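Local coordinates for protein L-ribulose 3-epimerase (Methylomonas sp. DH-1, PDB 7CJ7) that catalyses the reversible epimerization of ketoses at C3, working best on L-ribulose, with manganese as cofactor in a homodimeric TIM barrel, at residues A[186-200]-A[223-235]. Sequence-based numbering, arbitrary orientation.
Sequences TYHMNIEENGMAKSV and GNVDFASFFAALK. With SOL (L-sorbose), chain C.
Thr186 and Phe230 meet at the heart of this contact, where the short helix 186-192 that follows barrel strand 180-185, and the turn after it, pack against the helix that follows strand 207-212 in this TIM barrel. The methyl CG2 of Thr186 sits over one face of the Phe230 ring, 3.5 Å from its centroid and 15° off the normal, a CH-pi contact. With chi1 at 57°, CG2 lies anti to the carbonyl carbon and faces the ring, while OG1 hydrogen-bonds to Gly213 O. Met189 adds an oblique Met-aromatic contact, SD lying 3.6 Å from Phe230 CE1, and Val200 CG2 reaches the same carbon at 3.7 Å. Bent at chi2 and chi3, Met196 folds back so that CE touches both Val225 CG1 and Phe230 CB. Farther along, Ala197 CB meets Ala233 CB at 3.9 Å.

The Asn190 end is looser and wet, with no direct hydrogen bond joining the segments. One water links Asn190 OD1 to Asp226 N, while Asn190 ND2 turns to Asn190 O of the second subunit. His188 NE2 donates to both O1 and O2 of L-sorbose. Back in the dry part, Met196 O is buried without a polar partner, 3.6 Å from Phe230 CD1 at the ring edge.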
loop_
_atom_site.group_PDB
_atom_site.type_symbol
_atom_site.label_atom_id
_atom_site.label_comp_id
_atom_site.label_asym_id
_atom_site.label_seq_id
_atom_site.Cartn_x
_atom_site.Cartn_y
_atom_site.Cartn_z
ATOM N N THR A 186 2.453 -10.552 6.739
ATOM C CA THR A 186 1.202 -10.886 6.010
ATOM C C THR A 186 0.558 -9.607 5.451
ATOM O O THR A 186 -0.098 -9.694 4.408
ATOM C CB THR A 186 0.234 -11.685 6.885
ATOM O OG1 THR A 186 -0.062 -10.944 8.072
ATOM C CG2 THR A 186 0.790 -13.047 7.241
ATOM N N TYR A 187 0.704 -8.466 6.123
ATOM C CA TYR A 187 0.140 -7.177 5.644
ATOM C C TYR A 187 0.758 -6.829 4.284
ATOM O O TYR A 187 0.033 -6.468 3.342
ATOM C CB TYR A 187 0.375 -6.058 6.658
ATOM C CG TYR A 187 0.196 -4.675 6.088
ATOM C CD1 TYR A 187 -1.059 -4.153 5.845
ATOM C CD2 TYR A 187 1.290 -3.880 5.792
ATOM C CE1 TYR A 187 -1.226 -2.885 5.309
ATOM C CE2 TYR A 187 1.137 -2.608 5.264
ATOM C CZ TYR A 187 -0.126 -2.098 5.047
ATOM O OH TYR A 187 -0.288 -0.847 4.521
ATOM N N HIS A 188 2.084 -6.914 4.184
ATOM C CA HIS A 188 2.831 -6.594 2.941
ATOM C C HIS A 188 2.556 -7.653 1.872
ATOM O O HIS A 188 2.411 -7.282 0.694
ATOM C CB HIS A 188 4.314 -6.412 3.261
ATOM C CG HIS A 188 4.560 -5.262 4.176
ATOM N ND1 HIS A 188 4.303 -3.959 3.801
ATOM C CD2 HIS A 188 5.033 -5.216 5.442
ATOM C CE1 HIS A 188 4.621 -3.158 4.802
ATOM N NE2 HIS A 188 5.074 -3.906 5.815
ATOM N N MET A 189 2.478 -8.923 2.265
ATOM C CA MET A 189 2.257 -10.056 1.334
ATOM C C MET A 189 0.887 -9.891 0.672
ATOM O O MET A 189 0.749 -10.216 -0.522
ATOM C CB MET A 189 2.298 -11.393 2.075
ATOM C CG MET A 189 3.633 -11.699 2.701
ATOM S SD MET A 189 3.574 -13.239 3.638
ATOM C CE MET A 189 3.287 -14.415 2.316
ATOM N N ASN A 190 -0.084 -9.392 1.438
ATOM C CA ASN A 190 -1.489 -9.227 0.987
ATOM C C ASN A 190 -1.512 -8.311 -0.244
ATOM O O ASN A 190 -2.380 -8.495 -1.116
ATOM C CB ASN A 190 -2.371 -8.679 2.111
ATOM C CG ASN A 190 -3.808 -8.531 1.669
ATOM O OD1 ASN A 190 -4.433 -9.511 1.258
ATOM N ND2 ASN A 190 -4.309 -7.308 1.679
ATOM N N ILE A 191 -0.576 -7.365 -0.315
ATOM C CA ILE A 191 -0.477 -6.398 -1.441
ATOM C C ILE A 191 0.302 -7.051 -2.592
ATOM O O ILE A 191 -0.242 -7.097 -3.705
ATOM C CB ILE A 191 0.138 -5.070 -0.962
ATOM C CG1 ILE A 191 -0.747 -4.406 0.095
ATOM C CG2 ILE A 191 0.415 -4.139 -2.128
ATOM C CD1 ILE A 191 -0.053 -3.345 0.919
ATOM N N GLU A 192 1.480 -7.617 -2.323
ATOM C CA GLU A 192 2.530 -7.838 -3.357
ATOM C C GLU A 192 2.579 -9.287 -3.866
ATOM O O GLU A 192 3.001 -9.466 -5.007
ATOM C CB GLU A 192 3.896 -7.414 -2.820
ATOM C CG GLU A 192 3.992 -5.951 -2.423
ATOM C CD GLU A 192 3.896 -4.926 -3.545
ATOM O OE1 GLU A 192 3.944 -5.323 -4.734
ATOM O OE2 GLU A 192 3.766 -3.731 -3.228
ATOM N N GLU A 193 2.161 -10.281 -3.084
ATOM C CA GLU A 193 2.449 -11.710 -3.372
ATOM C C GLU A 193 1.353 -12.343 -4.242
ATOM O O GLU A 193 0.161 -11.967 -4.126
ATOM C CB GLU A 193 2.566 -12.525 -2.081
ATOM C CG GLU A 193 3.677 -12.063 -1.166
ATOM C CD GLU A 193 5.075 -12.498 -1.562
ATOM O OE1 GLU A 193 5.195 -13.492 -2.332
ATOM O OE2 GLU A 193 6.046 -11.868 -1.076
ATOM N N ASN A 194 1.757 -13.317 -5.058
ATOM C CA ASN A 194 0.853 -14.206 -5.826
ATOM C C ASN A 194 0.310 -15.277 -4.875
ATOM O O ASN A 194 0.793 -16.418 -4.938
ATOM C CB ASN A 194 1.589 -14.849 -7.001
ATOM C CG ASN A 194 1.621 -13.987 -8.243
ATOM O OD1 ASN A 194 1.521 -12.766 -8.169
ATOM N ND2 ASN A 194 1.738 -14.623 -9.396
ATOM N N GLY A 195 -0.630 -14.914 -4.000
ATOM C CA GLY A 195 -1.127 -15.808 -2.941
ATOM C C GLY A 195 -0.169 -15.847 -1.766
ATOM O O GLY A 195 0.962 -15.299 -1.869
ATOM N N MET A 196 -0.565 -16.489 -0.674
ATOM C CA MET A 196 0.152 -16.345 0.616
ATOM C C MET A 196 1.093 -17.533 0.870
ATOM O O MET A 196 1.650 -17.588 1.979
ATOM C CB MET A 196 -0.848 -16.201 1.766
ATOM C CG MET A 196 -1.797 -15.017 1.597
ATOM S SD MET A 196 -0.958 -13.420 1.727
ATOM C CE MET A 196 -0.431 -13.516 3.439
ATOM N N ALA A 197 1.305 -18.426 -0.108
ATOM C CA ALA A 197 2.078 -19.680 0.085
ATOM C C ALA A 197 3.418 -19.643 -0.661
ATOM O O ALA A 197 4.402 -20.144 -0.098
ATOM C CB ALA A 197 1.268 -20.882 -0.339
ATOM N N LYS A 198 3.431 -19.118 -1.892
ATOM C CA LYS A 198 4.551 -19.247 -2.866
ATOM C C LYS A 198 5.887 -18.858 -2.215
ATOM O O LYS A 198 6.854 -19.650 -2.319
ATOM C CB LYS A 198 4.217 -18.393 -4.095
ATOM C CG LYS A 198 5.137 -18.532 -5.301
ATOM C CD LYS A 198 4.544 -17.865 -6.539
ATOM C CE LYS A 198 5.517 -17.637 -7.677
ATOM N NZ LYS A 198 5.989 -18.904 -8.278
ATOM N N SER A 199 5.968 -17.689 -1.574
ATOM C CA SER A 199 7.235 -17.153 -1.008
ATOM C C SER A 199 7.670 -17.979 0.201
ATOM O O SER A 199 8.885 -18.183 0.381
ATOM C CB SER A 199 7.109 -15.694 -0.675
ATOM O OG SER A 199 7.286 -14.925 -1.851
ATOM N N VAL A 200 6.716 -18.431 1.008
ATOM C CA VAL A 200 7.012 -19.237 2.225
ATOM C C VAL A 200 7.620 -20.567 1.772
ATOM O O VAL A 200 8.643 -20.958 2.315
ATOM C CB VAL A 200 5.757 -19.466 3.081
ATOM C CG1 VAL A 200 6.010 -20.485 4.183
ATOM C CG2 VAL A 200 5.234 -18.165 3.661
ATOM N N GLY A 223 -10.264 -8.225 8.269
ATOM C CA GLY A 223 -9.778 -7.703 6.984
ATOM C C GLY A 223 -9.800 -8.769 5.913
ATOM O O GLY A 223 -10.676 -9.656 5.965
ATOM N N ASN A 224 -8.838 -8.708 4.994
ATOM C CA ASN A 224 -8.860 -9.509 3.751
ATOM C C ASN A 224 -7.726 -10.542 3.714
ATOM O O ASN A 224 -7.658 -11.300 2.717
ATOM C CB ASN A 224 -8.793 -8.581 2.544
ATOM C CG ASN A 224 -9.945 -7.605 2.518
ATOM O OD1 ASN A 224 -11.086 -7.992 2.776
ATOM N ND2 ASN A 224 -9.655 -6.349 2.214
ATOM N N VAL A 225 -6.842 -10.586 4.711
ATOM C CA VAL A 225 -5.655 -11.484 4.604
ATOM C C VAL A 225 -6.124 -12.940 4.656
ATOM O O VAL A 225 -6.907 -13.298 5.563
ATOM C CB VAL A 225 -4.577 -11.210 5.662
ATOM C CG1 VAL A 225 -3.604 -12.372 5.773
ATOM C CG2 VAL A 225 -3.839 -9.922 5.360
ATOM N N ASP A 226 -5.619 -13.759 3.734
ATOM C CA ASP A 226 -5.890 -15.217 3.725
ATOM C C ASP A 226 -4.958 -15.886 4.738
ATOM O O ASP A 226 -3.934 -16.464 4.334
ATOM C CB ASP A 226 -5.712 -15.812 2.329
ATOM C CG ASP A 226 -6.264 -17.219 2.193
ATOM O OD1 ASP A 226 -6.454 -17.880 3.238
ATOM O OD2 ASP A 226 -6.485 -17.647 1.038
ATOM N N PHE A 227 -5.296 -15.819 6.019
ATOM C CA PHE A 227 -4.466 -16.440 7.081
ATOM C C PHE A 227 -4.482 -17.963 6.946
ATOM O O PHE A 227 -3.456 -18.582 7.278
ATOM C CB PHE A 227 -4.914 -15.977 8.465
ATOM C CG PHE A 227 -4.492 -14.568 8.773
ATOM C CD1 PHE A 227 -3.151 -14.243 8.882
ATOM C CD2 PHE A 227 -5.435 -13.566 8.937
ATOM C CE1 PHE A 227 -2.764 -12.946 9.161
ATOM C CE2 PHE A 227 -5.042 -12.272 9.224
ATOM C CZ PHE A 227 -3.707 -11.964 9.323
ATOM N N ALA A 228 -5.568 -18.554 6.449
ATOM C CA ALA A 228 -5.676 -20.025 6.298
ATOM C C ALA A 228 -4.542 -20.510 5.388
ATOM O O ALA A 228 -3.866 -21.502 5.746
ATOM C CB ALA A 228 -7.037 -20.417 5.768
ATOM N N SER A 229 -4.343 -19.828 4.260
ATOM C CA SER A 229 -3.306 -20.144 3.251
ATOM C C SER A 229 -1.919 -19.915 3.855
ATOM O O SER A 229 -1.032 -20.773 3.695
ATOM C CB SER A 229 -3.512 -19.334 2.000
ATOM O OG SER A 229 -2.536 -19.670 1.041
ATOM N N PHE A 230 -1.739 -18.802 4.555
ATOM C CA PHE A 230 -0.425 -18.429 5.119
ATOM C C PHE A 230 0.001 -19.452 6.180
ATOM O O PHE A 230 1.142 -19.930 6.118
ATOM C CB PHE A 230 -0.463 -17.025 5.712
ATOM C CG PHE A 230 0.879 -16.608 6.239
ATOM C CD1 PHE A 230 1.941 -16.427 5.371
ATOM C CD2 PHE A 230 1.098 -16.465 7.599
ATOM C CE1 PHE A 230 3.186 -16.046 5.847
ATOM C CE2 PHE A 230 2.343 -16.084 8.075
ATOM C CZ PHE A 230 3.387 -15.891 7.200
ATOM N N PHE A 231 -0.861 -19.765 7.151
ATOM C CA PHE A 231 -0.484 -20.690 8.252
ATOM C C PHE A 231 -0.296 -22.114 7.707
ATOM O O PHE A 231 0.568 -22.852 8.214
ATOM C CB PHE A 231 -1.469 -20.590 9.415
ATOM C CG PHE A 231 -1.313 -19.325 10.218
ATOM C CD1 PHE A 231 -0.122 -19.040 10.866
ATOM C CD2 PHE A 231 -2.353 -18.415 10.319
ATOM C CE1 PHE A 231 0.026 -17.878 11.610
ATOM C CE2 PHE A 231 -2.209 -17.262 11.076
ATOM C CZ PHE A 231 -1.023 -16.996 11.718
ATOM N N ALA A 232 -1.046 -22.497 6.680
ATOM C CA ALA A 232 -0.864 -23.800 6.005
ATOM C C ALA A 232 0.558 -23.882 5.433
ATOM O O ALA A 232 1.224 -24.921 5.602
ATOM C CB ALA A 232 -1.921 -23.993 4.952
ATOM N N ALA A 233 1.026 -22.817 4.786
ATOM C CA ALA A 233 2.370 -22.777 4.161
ATOM C C ALA A 233 3.443 -22.859 5.254
ATOM O O ALA A 233 4.427 -23.580 5.061
ATOM C CB ALA A 233 2.524 -21.533 3.332
ATOM N N LEU A 234 3.279 -22.130 6.361
ATOM C CA LEU A 234 4.227 -22.203 7.502
ATOM C C LEU A 234 4.314 -23.653 7.987
ATOM O O LEU A 234 5.412 -24.111 8.303
ATOM C CB LEU A 234 3.769 -21.284 8.639
ATOM C CG LEU A 234 3.984 -19.782 8.450
ATOM C CD1 LEU A 234 3.730 -19.066 9.764
ATOM C CD2 LEU A 234 5.378 -19.456 7.942
ATOM N N LYS A 235 3.183 -24.350 8.066
ATOM C CA LYS A 235 3.160 -25.756 8.533
ATOM C C LYS A 235 3.915 -26.634 7.533
ATOM O O LYS A 235 4.615 -27.554 7.977
ATOM C CB LYS A 235 1.725 -26.237 8.723
ATOM C CG LYS A 235 1.601 -27.617 9.348
ATOM C CD LYS A 235 0.168 -27.991 9.635
ATOM C CE LYS A 235 0.048 -29.011 10.738
ATOM N NZ LYS A 235 0.807 -30.231 10.398
HETATM C C1 SOL C . 6.550 -1.667 8.409
HETATM O O1 SOL C . 5.432 -1.565 7.558
HETATM C C2 SOL C . 6.582 -2.976 9.130
HETATM O O2 SOL C . 5.971 -3.938 8.696
HETATM C C3 SOL C . 7.350 -3.062 10.441
HETATM O O3 SOL C . 7.658 -4.400 10.758
HETATM C C4 SOL C . 8.621 -2.219 10.398
HETATM O O4 SOL C . 9.481 -2.710 9.368
HETATM C C5 SOL C . 9.399 -2.216 11.715
HETATM O O5 SOL C . 10.651 -1.559 11.522
HETATM C C6 SOL C . 8.664 -1.539 12.853
HETATM O O6 SOL C . 9.427 -1.614 14.060
HETATM O O HOH W 1 -4.068 -12.287 1.633
HETATM O O HOH W 2 -6.654 -10.544 0.369
#